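Local coordinates for protein transketolase (Campylobacter jejuni, PDB 3L84) that belongs to the transketolase family of thiamine diphosphate-dependent enzymes, each chain carrying two domains of the cofactor-binding kind and a C-terminal domain, at residues A[467-472]-A[562-567]; A[430-435]-A[488-493]; A[457-462]-A[585-590]. All blocks are in the same frame, centred on the assembly; numbering follows the deposited sequence.

How the contacts relate
Contacts 1 and 3 are buried, touch the second subunit and join the same two parts of the chain, the pyrimidine-binding domain and the C-terminal domain; contact 2, partly open to solvent, lies wholly within the pyrimidine-binding domain. Helix 458-464 of contact 3 is followed by strand 469-471 of contact 1, and T470 CG2 packs on L459 CD1 at 3.8 Å. Contacts 1 and 2 meet where L469 N probably bonds to P492 O, 3.1 Å apart. Their chemistry follows their places: a carboxylate grips an edge strand in contact 1, lysines reach a carbonyl and an aspartate in contact 2, and a leucine against an alanine and a glutamate, with a bridging water, makes contact 3.

Contact 1: A[467-472]-A[562-567]; sequences NFLTFR and FELFEK
L469 and E563 bring the two backbones closest, with CA atoms 6.1 Å apart, where strand 469-471 passes helix 562-566 at an angle of 122° between their N-to-C directions. E563 starts out toward the strand. Its side chain bends at chi2 (95°), which swings CD toward the T470 amide, and the carboxylate then takes two bonds from one residue. T470 N donates to E563 OE1 at 3.1 Å, arriving from above the carboxylate plane, while T470 OG1 donates to the syn lone pair of E563 OE2 at 2.9 Å. Strand 469-471 is an outermost strand of the parallel sheet of the pyrimidine-binding domain. Backbone bonds tie L469 and F471 to P492 and strand 493-496, whereas T470 turns its N-H and C=O the other way, and a glutamate from the C-terminal domain suits that amide well. Water 1 completes the arrangement, donating to T470 O (2.6 Å) and to E563 OE1, and accepting from F562 N. F468 O stands 3.3 Å from E563 OE2, acceptor against acceptor. Beside this polar group, L564 spreads its branches: CD2 meets L469 CD2 at 4.0 Å, the two leucines crossing at about a right angle, and CD1 reaches F471 CE1.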
loop_
_atom_site.group_PDB
_atom_site.type_symbol
_atom_site.label_atom_id
_atom_site.label_comp_id
_atom_site.label_asym_id
_atom_site.label_seq_id
_atom_site.Cartn_x
_atom_site.Cartn_y
_atom_site.Cartn_z
ATOM N N ASN A 467 -12.527 13.138 1.455
ATOM C CA ASN A 467 -11.722 14.153 2.129
ATOM C C ASN A 467 -10.331 14.346 1.510
ATOM O O ASN A 467 -9.363 14.534 2.217
ATOM C CB ASN A 467 -11.546 13.872 3.639
ATOM C CG ASN A 467 -12.803 13.968 4.428
ATOM O OD1 ASN A 467 -13.822 14.513 3.953
ATOM N ND2 ASN A 467 -12.742 13.521 5.672
ATOM N N PHE A 468 -10.269 14.292 0.196
ATOM C CA PHE A 468 -9.068 14.554 -0.581
ATOM C C PHE A 468 -9.447 15.369 -1.762
ATOM O O PHE A 468 -10.516 15.127 -2.412
ATOM C CB PHE A 468 -8.423 13.273 -1.131
ATOM C CG PHE A 468 -7.027 13.028 -0.648
ATOM C CD1 PHE A 468 -6.838 12.276 0.456
ATOM C CD2 PHE A 468 -5.928 13.647 -1.229
ATOM C CE1 PHE A 468 -5.645 12.050 0.935
ATOM C CE2 PHE A 468 -4.650 13.372 -0.715
ATOM C CZ PHE A 468 -4.528 12.615 0.369
ATOM N N LEU A 469 -8.610 16.319 -2.105
ATOM C CA LEU A 469 -8.679 16.962 -3.416
ATOM C C LEU A 469 -7.591 16.377 -4.304
ATOM O O LEU A 469 -6.462 16.255 -3.854
ATOM C CB LEU A 469 -8.482 18.460 -3.287
ATOM C CG LEU A 469 -9.524 19.177 -2.442
ATOM C CD1 LEU A 469 -9.207 20.673 -2.372
ATOM C CD2 LEU A 469 -10.949 18.961 -2.988
ATOM N N THR A 470 -7.906 16.030 -5.535
ATOM C CA THR A 470 -6.916 15.431 -6.414
ATOM C C THR A 470 -6.756 16.402 -7.584
ATOM O O THR A 470 -7.587 16.427 -8.504
ATOM C CB THR A 470 -7.325 14.046 -6.903
ATOM O OG1 THR A 470 -7.630 13.239 -5.740
ATOM C CG2 THR A 470 -6.216 13.344 -7.695
ATOM N N PHE A 471 -5.695 17.189 -7.581
ATOM C CA PHE A 471 -5.443 18.170 -8.637
ATOM C C PHE A 471 -4.576 17.583 -9.722
ATOM O O PHE A 471 -3.537 16.987 -9.428
ATOM C CB PHE A 471 -4.752 19.397 -8.086
ATOM C CG PHE A 471 -5.588 20.205 -7.158
ATOM C CD1 PHE A 471 -6.585 21.019 -7.643
ATOM C CD2 PHE A 471 -5.396 20.134 -5.791
ATOM C CE1 PHE A 471 -7.337 21.809 -6.783
ATOM C CE2 PHE A 471 -6.166 20.926 -4.948
ATOM C CZ PHE A 471 -7.118 21.737 -5.470
ATOM N N ARG A 472 -4.968 17.735 -10.980
ATOM C CA ARG A 472 -4.167 17.272 -12.125
ATOM C C ARG A 472 -4.042 18.460 -13.095
ATOM O O ARG A 472 -4.766 18.552 -14.092
ATOM C CB ARG A 472 -4.761 16.040 -12.752
ATOM C CG ARG A 472 -3.952 15.432 -13.831
ATOM C CD ARG A 472 -4.434 14.023 -14.246
ATOM N NE ARG A 472 -3.562 13.423 -15.272
ATOM C CZ ARG A 472 -3.838 13.268 -16.554
ATOM N NH1 ARG A 472 -5.013 13.551 -17.069
ATOM N NH2 ARG A 472 -2.902 12.736 -17.314
ATOM N N PHE A 562 -11.697 16.967 -10.106
ATOM C CA PHE A 562 -13.018 16.279 -10.150
ATOM C C PHE A 562 -13.831 16.556 -8.883
ATOM O O PHE A 562 -15.033 16.869 -8.975
ATOM C CB PHE A 562 -12.748 14.776 -10.345
ATOM C CG PHE A 562 -13.964 13.895 -10.520
ATOM C CD1 PHE A 562 -14.343 13.467 -11.772
ATOM C CD2 PHE A 562 -14.651 13.433 -9.449
ATOM C CE1 PHE A 562 -15.431 12.608 -11.929
ATOM C CE2 PHE A 562 -15.763 12.577 -9.621
ATOM C CZ PHE A 562 -16.142 12.209 -10.861
ATOM N N GLU A 563 -13.205 16.462 -7.716
ATOM C CA GLU A 563 -13.932 16.617 -6.453
ATOM C C GLU A 563 -14.538 18.008 -6.311
ATOM O O GLU A 563 -15.653 18.159 -5.818
ATOM C CB GLU A 563 -13.026 16.323 -5.267
ATOM C CG GLU A 563 -12.506 14.909 -5.272
ATOM C CD GLU A 563 -11.120 14.700 -5.900
ATOM O OE1 GLU A 563 -10.667 15.524 -6.736
ATOM O OE2 GLU A 563 -10.436 13.751 -5.456
ATOM N N LEU A 564 -13.817 19.040 -6.745
ATOM C CA LEU A 564 -14.378 20.375 -6.701
ATOM C C LEU A 564 -15.493 20.531 -7.698
ATOM O O LEU A 564 -16.482 21.205 -7.409
ATOM C CB LEU A 564 -13.319 21.467 -6.941
ATOM C CG LEU A 564 -12.308 21.662 -5.842
ATOM C CD1 LEU A 564 -11.245 22.686 -6.290
ATOM C CD2 LEU A 564 -12.969 22.065 -4.554
ATOM N N PHE A 565 -15.378 19.913 -8.862
ATOM C CA PHE A 565 -16.442 19.997 -9.857
ATOM C C PHE A 565 -17.748 19.399 -9.329
ATOM O O PHE A 565 -18.851 19.908 -9.595
ATOM C CB PHE A 565 -16.008 19.369 -11.199
ATOM C CG PHE A 565 -16.926 19.637 -12.335
ATOM C CD1 PHE A 565 -17.558 20.864 -12.500
ATOM C CD2 PHE A 565 -17.086 18.670 -13.315
ATOM C CE1 PHE A 565 -18.386 21.088 -13.576
ATOM C CE2 PHE A 565 -17.896 18.910 -14.410
ATOM C CZ PHE A 565 -18.557 20.110 -14.549
ATOM N N GLU A 566 -17.636 18.305 -8.584
ATOM C CA GLU A 566 -18.785 17.640 -7.966
ATOM C C GLU A 566 -19.559 18.574 -7.030
ATOM O O GLU A 566 -20.735 18.320 -6.763
ATOM C CB GLU A 566 -18.364 16.392 -7.184
ATOM C CG GLU A 566 -17.831 15.267 -8.015
ATOM C CD GLU A 566 -17.487 14.057 -7.181
ATOM O OE1 GLU A 566 -16.395 14.021 -6.543
ATOM O OE2 GLU A 566 -18.304 13.112 -7.141
ATOM N N LYS A 567 -18.903 19.603 -6.478
ATOM C CA LYS A 567 -19.541 20.532 -5.533
ATOM C C LYS A 567 -20.252 21.692 -6.222
ATOM O O LYS A 567 -20.923 22.477 -5.544
ATOM C CB LYS A 567 -18.523 21.138 -4.577
ATOM C CG LYS A 567 -17.774 20.145 -3.757
ATOM C CD LYS A 567 -16.806 20.782 -2.745
ATOM C CE LYS A 567 -17.535 21.517 -1.601
ATOM N NZ LYS A 567 -18.585 20.704 -0.857
HETATM O O HOH W 1 -9.629 15.052 -9.421
#

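Contact 2: A[430-435]-A[488-493]; sequences LMKIKH and NADIPS
A Schellman motif ends helix 418-431 at K432, the C-prime residue with positive phi (59°), and the chain leaving it, on its way to strand 436-440, packs against I491 and P492, which lead into the adjacent parallel strand 493-496. K432 and D490 lie side by side, pointing the same way, and their tips form a long salt bridge, K432 NZ to D490 OD2, at 3.6 Å. The aliphatic part of the lysine is used too: K432 CE rests on I491 CG2, also at 3.6 Å, a task its long methylene chain suits. K434 starts out away from the other segment but curls back, with chi2, chi3 and chi4 all near -60°, and its ammonium donates to A489 O at 2.7 Å. The donor stands 34° out of the carbonyl plane. A486 O, in helix 476-488, accepts a second bond from K434 NZ, so the charge sits by the C-terminal end of that helix, where the helix dipole would probably stabilise it. P492, lacking an N-H, packs its carbons on two carbonyl oxygens: CD touches I433 O and CB touches H435 O, each at 3.3 Å. H435 O is buried without a hydrogen-bonding partner. The polar gain is therefore uneven: K434 has two carbonyls to hold its charge, the exposed K432 pair should add little, and H435 O is left to carbon contacts.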
loop_
_atom_site.group_PDB
_atom_site.type_symbol
_atom_site.label_atom_id
_atom_site.label_comp_id
_atom_site.label_asym_id
_atom_site.label_seq_id
_atom_site.Cartn_x
_atom_site.Cartn_y
_atom_site.Cartn_z
ATOM N N LEU A 430 -8.937 10.964 6.738
ATOM C CA LEU A 430 -9.807 10.747 7.893
ATOM C C LEU A 430 -9.703 11.886 8.879
ATOM O O LEU A 430 -10.713 12.315 9.452
ATOM C CB LEU A 430 -9.441 9.407 8.566
ATOM C CG LEU A 430 -10.055 8.177 7.859
ATOM C CD1 LEU A 430 -9.202 6.903 8.112
ATOM C CD2 LEU A 430 -11.516 7.960 8.269
HETATM N N MSE A 431 -8.479 12.371 9.122
HETATM C CA MSE A 431 -8.248 13.440 10.103
HETATM C C MSE A 431 -8.450 14.851 9.533
HETATM O O MSE A 431 -8.530 15.805 10.286
HETATM C CB MSE A 431 -6.806 13.390 10.593
HETATM C CG MSE A 431 -6.470 12.171 11.415
HETATM SE SE MSE A 431 -4.792 12.358 12.383
HETATM C CE MSE A 431 -3.517 12.256 10.917
ATOM N N LYS A 432 -8.534 14.977 8.215
ATOM C CA LYS A 432 -8.646 16.290 7.544
ATOM C C LYS A 432 -7.466 17.196 7.859
ATOM O O LYS A 432 -7.633 18.394 8.077
ATOM C CB LYS A 432 -10.008 16.970 7.798
ATOM C CG LYS A 432 -11.192 16.112 7.457
ATOM C CD LYS A 432 -12.504 16.836 7.788
ATOM C CE LYS A 432 -12.858 17.885 6.866
ATOM N NZ LYS A 432 -14.296 18.359 7.155
ATOM N N ILE A 433 -6.265 16.616 7.869
ATOM C CA ILE A 433 -5.053 17.381 8.103
ATOM C C ILE A 433 -4.499 18.004 6.856
ATOM O O ILE A 433 -4.786 17.582 5.716
ATOM C CB ILE A 433 -3.941 16.562 8.768
ATOM C CG1 ILE A 433 -3.656 15.266 8.028
ATOM C CG2 ILE A 433 -4.297 16.254 10.221
ATOM C CD1 ILE A 433 -2.284 14.611 8.298
ATOM N N LYS A 434 -3.701 19.052 7.031
ATOM C CA LYS A 434 -3.057 19.763 5.939
ATOM C C LYS A 434 -1.702 19.136 5.636
ATOM O O LYS A 434 -0.679 19.462 6.224
ATOM C CB LYS A 434 -2.992 21.260 6.227
ATOM C CG LYS A 434 -4.308 21.882 6.498
ATOM C CD LYS A 434 -5.447 21.495 5.526
ATOM C CE LYS A 434 -5.173 21.868 4.099
ATOM N NZ LYS A 434 -5.098 23.409 3.937
ATOM N N HIS A 435 -1.731 18.165 4.738
ATOM C CA HIS A 435 -0.574 17.361 4.329
ATOM C C HIS A 435 -0.718 17.235 2.820
ATOM O O HIS A 435 -1.801 16.903 2.309
ATOM C CB HIS A 435 -0.649 15.989 5.012
ATOM C CG HIS A 435 0.408 14.990 4.627
ATOM N ND1 HIS A 435 0.470 13.750 5.232
ATOM C CD2 HIS A 435 1.416 15.007 3.721
ATOM C CE1 HIS A 435 1.461 13.046 4.695
ATOM N NE2 HIS A 435 2.054 13.792 3.768
ATOM N N ASN A 488 -5.836 26.818 1.462
ATOM C CA ASN A 488 -7.029 27.331 2.120
ATOM C C ASN A 488 -8.037 26.244 2.465
ATOM O O ASN A 488 -8.972 26.458 3.240
ATOM C CB ASN A 488 -7.742 28.408 1.283
ATOM C CG ASN A 488 -7.074 29.791 1.343
ATOM O OD1 ASN A 488 -7.332 30.624 0.483
ATOM N ND2 ASN A 488 -6.303 30.045 2.367
ATOM N N ALA A 489 -7.863 25.048 1.908
ATOM C CA ALA A 489 -8.815 23.958 2.072
ATOM C C ALA A 489 -8.750 23.352 3.451
ATOM O O ALA A 489 -7.797 23.570 4.209
ATOM C CB ALA A 489 -8.557 22.847 1.040
ATOM N N ASP A 490 -9.794 22.622 3.813
ATOM C CA ASP A 490 -9.874 21.983 5.119
ATOM C C ASP A 490 -9.519 20.505 5.077
ATOM O O ASP A 490 -9.758 19.803 6.073
ATOM C CB ASP A 490 -11.250 22.226 5.776
ATOM C CG ASP A 490 -12.374 21.542 5.088
ATOM O OD1 ASP A 490 -12.228 20.989 3.983
ATOM O OD2 ASP A 490 -13.501 21.560 5.705
ATOM N N ILE A 491 -8.986 20.030 3.961
ATOM C CA ILE A 491 -8.688 18.612 3.739
ATOM C C ILE A 491 -7.367 18.537 2.997
ATOM O O ILE A 491 -6.943 19.535 2.380
ATOM C CB ILE A 491 -9.817 17.939 2.916
ATOM C CG1 ILE A 491 -10.188 18.721 1.639
ATOM C CG2 ILE A 491 -11.071 17.666 3.789
ATOM C CD1 ILE A 491 -11.183 17.987 0.736
ATOM N N PRO A 492 -6.687 17.388 3.013
ATOM C CA PRO A 492 -5.464 17.230 2.248
ATOM C C PRO A 492 -5.671 17.203 0.757
ATOM O O PRO A 492 -6.770 17.018 0.246
ATOM C CB PRO A 492 -4.933 15.892 2.707
ATOM C CG PRO A 492 -6.138 15.150 3.166
ATOM C CD PRO A 492 -7.033 16.174 3.768
ATOM N N SER A 493 -4.577 17.467 0.036
ATOM C CA SER A 493 -4.592 17.496 -1.429
ATOM C C SER A 493 -3.445 16.692 -2.012
ATOM O O SER A 493 -2.346 16.611 -1.422
ATOM C CB SER A 493 -4.433 18.929 -1.955
ATOM O OG SER A 493 -5.543 19.797 -1.667
#

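Contact 3: A[457-462]-A[585-590]; sequences EQLSTF and EAAHSN
The first turn of helix 458-464, in the pyrimidine-binding domain, meets the loop that follows strand 580-584 of the C-terminal domain, with L459 and S460 facing E585, A587, H588 and S589. The loop opens with an inverse gamma turn centred on A586, closed by a weak bond from A587 N to E585 O; E585 and A587, on its two sides in sequence, both start toward the helix. L459 answers them both. Its CG lies anti to the backbone N (chi1 -161°), and CD2 reaches A587 CB at 4.1 Å and E585 OE1 at 3.6 Å, leucine and glutamate crossing at about a right angle. Alanine, with only CB, lets the branched leucine come close, while on the glutamate the methyl lies against the carboxylate, whose oxygens have polar partners of their own: OE2 pairs with R463 and bonds to S533 OG, and OE1 accepts from S589. One residue on, S460 brings the helix backbone close to the loop. Water 2 accepts from S460 N at 2.9 Å and donates to H588 O at 3.0 Å, bridging an amide of the first turn to a loop carbonyl. S460 OG, hydrogen-bonded to E591 OE1, also lies 3.0 Å from H588 O; a short side chain suits this narrow separation. The whole region borders the dimer interface. H588 ND1 bonds to A464 O of the second subunit, and E457 OE2 forms salt bridges with K422 and R426 of that subunit. Within the loop, S589 OG is turned between the backbone N and the carbonyl carbon (chi1 43°), from where it donates to the anti lone pair of E585 OE1 at 2.7 Å.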
loop_
_atom_site.group_PDB
_atom_site.type_symbol
_atom_site.label_atom_id
_atom_site.label_comp_id
_atom_site.label_asym_id
_atom_site.label_seq_id
_atom_site.Cartn_x
_atom_site.Cartn_y
_atom_site.Cartn_z
ATOM N N GLU A 457 -4.857 3.258 -12.792
ATOM C CA GLU A 457 -6.003 3.225 -11.873
ATOM C C GLU A 457 -5.890 4.176 -10.673
ATOM O O GLU A 457 -6.836 4.298 -9.886
ATOM C CB GLU A 457 -6.250 1.799 -11.360
ATOM C CG GLU A 457 -5.205 1.213 -10.437
ATOM C CD GLU A 457 -3.988 0.559 -11.103
ATOM O OE1 GLU A 457 -3.495 1.027 -12.171
ATOM O OE2 GLU A 457 -3.436 -0.410 -10.516
ATOM N N GLN A 458 -4.748 4.843 -10.525
ATOM C CA GLN A 458 -4.509 5.618 -9.317
ATOM C C GLN A 458 -5.351 6.870 -9.217
ATOM O O GLN A 458 -5.706 7.280 -8.108
ATOM C CB GLN A 458 -3.019 5.921 -9.179
ATOM C CG GLN A 458 -2.162 4.686 -8.891
ATOM C CD GLN A 458 -2.015 3.751 -10.082
ATOM O OE1 GLN A 458 -1.967 4.199 -11.222
ATOM N NE2 GLN A 458 -1.892 2.456 -9.829
ATOM N N LEU A 459 -5.637 7.528 -10.331
ATOM C CA LEU A 459 -6.515 8.687 -10.304
ATOM C C LEU A 459 -7.875 8.280 -9.754
ATOM O O LEU A 459 -8.474 8.997 -8.933
ATOM C CB LEU A 459 -6.601 9.259 -11.712
ATOM C CG LEU A 459 -7.055 10.659 -11.972
ATOM C CD1 LEU A 459 -6.240 11.674 -11.139
ATOM C CD2 LEU A 459 -6.870 10.956 -13.453
ATOM N N SER A 460 -8.402 7.135 -10.149
ATOM C CA SER A 460 -9.688 6.653 -9.631
ATOM C C SER A 460 -9.637 6.463 -8.117
ATOM O O SER A 460 -10.568 6.805 -7.405
ATOM C CB SER A 460 -10.126 5.353 -10.270
ATOM O OG SER A 460 -10.447 5.493 -11.632
ATOM N N THR A 461 -8.563 5.860 -7.613
ATOM C CA THR A 461 -8.382 5.657 -6.183
ATOM C C THR A 461 -8.432 6.959 -5.412
ATOM O O THR A 461 -9.189 7.066 -4.442
ATOM C CB THR A 461 -7.073 4.969 -5.879
ATOM O OG1 THR A 461 -7.076 3.671 -6.493
ATOM C CG2 THR A 461 -6.790 4.844 -4.387
ATOM N N PHE A 462 -7.641 7.943 -5.826
ATOM C CA PHE A 462 -7.594 9.192 -5.096
ATOM C C PHE A 462 -8.888 9.990 -5.211
ATOM O O PHE A 462 -9.308 10.606 -4.229
ATOM C CB PHE A 462 -6.326 9.997 -5.444
ATOM C CG PHE A 462 -5.182 9.575 -4.631
ATOM C CD1 PHE A 462 -4.499 8.436 -4.899
ATOM C CD2 PHE A 462 -4.815 10.362 -3.538
ATOM C CE1 PHE A 462 -3.451 8.006 -4.001
ATOM C CE2 PHE A 462 -3.794 9.977 -2.715
ATOM C CZ PHE A 462 -3.156 8.795 -2.914
ATOM N N GLU A 585 -8.864 11.195 -20.791
ATOM C CA GLU A 585 -7.814 11.127 -19.787
ATOM C C GLU A 585 -6.954 9.900 -20.055
ATOM O O GLU A 585 -7.469 8.855 -20.368
ATOM C CB GLU A 585 -8.389 11.024 -18.363
ATOM C CG GLU A 585 -8.916 12.311 -17.784
ATOM C CD GLU A 585 -9.245 12.233 -16.295
ATOM O OE1 GLU A 585 -9.618 11.144 -15.749
ATOM O OE2 GLU A 585 -9.199 13.295 -15.675
ATOM N N ALA A 586 -5.659 10.034 -19.815
ATOM C CA ALA A 586 -4.716 8.914 -19.903
ATOM C C ALA A 586 -4.754 8.133 -18.590
ATOM O O ALA A 586 -3.824 8.147 -17.775
ATOM C CB ALA A 586 -3.289 9.398 -20.225
ATOM N N ALA A 587 -5.879 7.481 -18.377
ATOM C CA ALA A 587 -6.189 6.772 -17.116
ATOM C C ALA A 587 -7.383 5.901 -17.380
ATOM O O ALA A 587 -8.112 6.115 -18.352
ATOM C CB ALA A 587 -6.495 7.780 -15.997
ATOM N N HIS A 588 -7.630 4.947 -16.497
ATOM C CA HIS A 588 -8.876 4.149 -16.547
ATOM C C HIS A 588 -9.736 4.772 -15.509
ATOM O O HIS A 588 -9.647 4.401 -14.321
ATOM C CB HIS A 588 -8.603 2.709 -16.174
ATOM C CG HIS A 588 -9.774 1.824 -16.358
ATOM N ND1 HIS A 588 -9.914 0.676 -15.631
ATOM C CD2 HIS A 588 -10.806 1.852 -17.242
ATOM C CE1 HIS A 588 -11.016 0.058 -16.017
ATOM N NE2 HIS A 588 -11.590 0.752 -16.974
ATOM N N SER A 589 -10.500 5.758 -15.948
ATOM C CA SER A 589 -11.261 6.658 -15.063
ATOM C C SER A 589 -12.784 6.653 -15.425
ATOM O O SER A 589 -13.398 7.585 -15.958
ATOM C CB SER A 589 -10.603 8.043 -14.930
ATOM O OG SER A 589 -10.136 8.523 -16.183
ATOM N N ASN A 590 -13.425 5.547 -15.055
ATOM C CA ASN A 590 -14.828 5.377 -15.251
ATOM C C ASN A 590 -15.660 6.348 -14.430
ATOM O O ASN A 590 -16.809 6.589 -14.752
ATOM C CB ASN A 590 -15.289 3.944 -14.930
ATOM C CG ASN A 590 -14.997 2.938 -16.041
ATOM O OD1 ASN A 590 -14.785 1.741 -15.765
ATOM N ND2 ASN A 590 -15.052 3.371 -17.268
HETATM O O HOH W 2 -7.750 6.101 -12.794
#